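Local coordinates for protein agrobacterium tumefaciens DPS (Agrobacterium tumefaciens, PDB 1O9R) that protects DNA from oxidative damage without binding it, oxidising iron(II) with hydrogen peroxide and storing the iron(III) as a mineral inside a hollow twelve-subunit shell, at residues A[38-43]-A[50-55]. Residues are numbered along the deposited sequence; the frame is centred on the assembly and turned at random.
Sequences QAHWNL and AVHELL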
loop_
_atom_site.group_PDB
_atom_site.type_symbol
_atom_site.label_atom_id
_atom_site.label_comp_id
_atom_site.label_asym_id
_atom_site.label_seq_id
_atom_site.Cartn_x
_atom_site.Cartn_y
_atom_site.Cartn_z
ATOM N N GLN A 38 -11.306 -20.352 20.684
ATOM C CA GLN A 38 -11.075 -21.246 21.833
ATOM C C GLN A 38 -10.071 -22.310 21.440
ATOM O O GLN A 38 -9.109 -22.629 22.179
ATOM C CB GLN A 38 -12.446 -21.821 22.250
ATOM C CG GLN A 38 -12.250 -22.908 23.357
ATOM C CD GLN A 38 -11.812 -22.292 24.648
ATOM O OE1 GLN A 38 -11.197 -23.035 25.485
ATOM N NE2 GLN A 38 -12.018 -21.074 24.933
ATOM N N ALA A 39 -10.231 -22.927 20.258
ATOM C CA ALA A 39 -9.307 -23.968 19.808
ATOM C C ALA A 39 -7.974 -23.369 19.472
ATOM O O ALA A 39 -6.917 -23.857 19.926
ATOM C CB ALA A 39 -9.909 -24.614 18.552
ATOM N N HIS A 40 -7.941 -22.244 18.765
ATOM C CA HIS A 40 -6.708 -21.592 18.368
ATOM C C HIS A 40 -5.782 -21.296 19.534
ATOM O O HIS A 40 -4.531 -21.530 19.422
ATOM C CB HIS A 40 -7.112 -20.328 17.627
ATOM C CG HIS A 40 -6.212 -19.149 17.625
ATOM N ND1 HIS A 40 -5.345 -18.863 16.558
ATOM C CD2 HIS A 40 -6.069 -18.120 18.505
ATOM C CE1 HIS A 40 -4.753 -17.688 16.767
ATOM N NE2 HIS A 40 -5.165 -17.265 17.963
ATOM N N TRP A 41 -6.308 -20.822 20.666
ATOM C CA TRP A 41 -5.402 -20.494 21.781
ATOM C C TRP A 41 -4.788 -21.722 22.429
ATOM O O TRP A 41 -3.672 -21.670 22.953
ATOM C CB TRP A 41 -6.177 -19.754 22.891
ATOM C CG TRP A 41 -6.677 -18.409 22.498
ATOM C CD1 TRP A 41 -5.969 -17.445 21.836
ATOM C CD2 TRP A 41 -7.972 -17.855 22.700
ATOM N NE1 TRP A 41 -6.753 -16.329 21.624
ATOM C CE2 TRP A 41 -8.000 -16.563 22.137
ATOM C CE3 TRP A 41 -9.113 -18.368 23.329
ATOM C CZ2 TRP A 41 -9.148 -15.748 22.211
ATOM C CZ3 TRP A 41 -10.249 -17.542 23.377
ATOM C CH2 TRP A 41 -10.228 -16.258 22.797
ATOM N N ASN A 42 -5.549 -22.823 22.452
ATOM C CA ASN A 42 -5.216 -23.986 23.273
ATOM C C ASN A 42 -4.657 -25.169 22.546
ATOM O O ASN A 42 -4.472 -26.282 23.111
ATOM C CB ASN A 42 -6.471 -24.413 24.080
ATOM C CG ASN A 42 -6.886 -23.347 25.084
ATOM O OD1 ASN A 42 -6.082 -23.033 25.999
ATOM N ND2 ASN A 42 -8.060 -22.718 24.964
ATOM N N LEU A 43 -4.299 -25.031 21.278
ATOM C CA LEU A 43 -3.690 -26.073 20.474
ATOM C C LEU A 43 -2.313 -26.401 20.970
ATOM O O LEU A 43 -1.519 -25.486 21.248
ATOM C CB LEU A 43 -3.371 -25.547 19.012
ATOM C CG LEU A 43 -4.572 -25.080 18.227
ATOM C CD1 LEU A 43 -4.112 -24.556 16.839
ATOM C CD2 LEU A 43 -5.634 -26.154 18.000
ATOM N N ALA A 50 0.915 -23.554 11.945
ATOM C CA ALA A 50 0.042 -23.378 10.751
ATOM C C ALA A 50 -1.423 -23.526 11.095
ATOM O O ALA A 50 -2.274 -22.794 10.567
ATOM C CB ALA A 50 0.435 -24.446 9.721
ATOM N N VAL A 51 -1.790 -24.416 12.000
ATOM C CA VAL A 51 -3.197 -24.568 12.376
ATOM C C VAL A 51 -3.630 -23.343 13.165
ATOM O O VAL A 51 -4.723 -22.791 12.977
ATOM C CB VAL A 51 -3.431 -25.886 13.121
ATOM C CG1 VAL A 51 -4.917 -25.982 13.526
ATOM C CG2 VAL A 51 -3.096 -27.085 12.232
ATOM N N HIS A 52 -2.800 -22.834 14.090
ATOM C CA HIS A 52 -3.145 -21.662 14.891
ATOM C C HIS A 52 -3.419 -20.487 13.967
ATOM O O HIS A 52 -4.411 -19.775 14.151
ATOM C CB HIS A 52 -1.917 -21.400 15.773
ATOM C CG HIS A 52 -1.997 -20.195 16.673
ATOM N ND1 HIS A 52 -2.659 -20.207 17.882
ATOM C CD2 HIS A 52 -1.412 -18.987 16.577
ATOM C CE1 HIS A 52 -2.472 -19.028 18.486
ATOM N NE2 HIS A 52 -1.764 -18.240 17.723
ATOM N N GLU A 53 -2.535 -20.287 12.988
ATOM C CA GLU A 53 -2.773 -19.160 12.071
ATOM C C GLU A 53 -3.985 -19.344 11.168
ATOM O O GLU A 53 -4.718 -18.407 10.874
ATOM C CB GLU A 53 -1.487 -18.891 11.260
ATOM C CG GLU A 53 -0.386 -18.347 12.239
ATOM C CD GLU A 53 0.863 -17.938 11.494
ATOM O OE1 GLU A 53 1.076 -18.340 10.357
ATOM O OE2 GLU A 53 1.719 -17.227 12.098
ATOM N N LEU A 54 -4.201 -20.554 10.700
ATOM C CA LEU A 54 -5.363 -20.787 9.787
ATOM C C LEU A 54 -6.639 -20.471 10.503
ATOM O O LEU A 54 -7.572 -19.861 9.982
ATOM C CB LEU A 54 -5.287 -22.219 9.328
ATOM C CG LEU A 54 -6.474 -22.700 8.461
ATOM C CD1 LEU A 54 -6.547 -21.924 7.158
ATOM C CD2 LEU A 54 -6.436 -24.207 8.234
ATOM N N LEU A 55 -6.766 -20.873 11.762
ATOM C CA LEU A 55 -7.981 -20.623 12.533
ATOM C C LEU A 55 -8.225 -19.122 12.653
ATOM O O LEU A 55 -9.406 -18.722 12.753
ATOM C CB LEU A 55 -7.920 -21.276 13.916
ATOM C CG LEU A 55 -7.886 -22.807 13.821
ATOM C CD1 LEU A 55 -7.718 -23.411 15.230
ATOM C CD2 LEU A 55 -9.197 -23.322 13.197
#
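Leu43 and Leu55 meet through their CD1 methyls, 4.1 Å apart, at the apolar centre of the contact. The same Leu43 CD1 lies 3.7 Å from Val51 CG1 and rests on the backbone of His52, while Leu55 CD1 reaches the backbone N of His40 and the methyl of Ala39. Ile103 and His106 of helix 103-130 also touch Leu43.

Farther out, His40 and His52 form an offset stack, with centroids 3.6 Å apart and planes at 9°; each CE1 sits over a face of the other ring, near its rim. Both have CG anti to the backbone N, which carries each ring across to the opposite backbone. There the bonds are reciprocal: His40 ND1 donates to His52 O at 2.7 Å, and His52 ND1 to His40 O at 2.8 Å. Each acceptor lies in the donor's ring plane, though both bonds are moderately bent; together they fix the rotation of the two rings. Trp152 and Phe153 of a neighbouring subunit meet the His52 ring.

The axes of segments 38-42 and 50-55 run near-antiparallel (153°, closest approach 8.8 Å), as expected for helices 12-42 and 48-75, consecutive in the chain, which form the first hairpin of the ferritin-like four-helix bundle, here carrying the iron-binding His40 of the intersubunit ferroxidase centre.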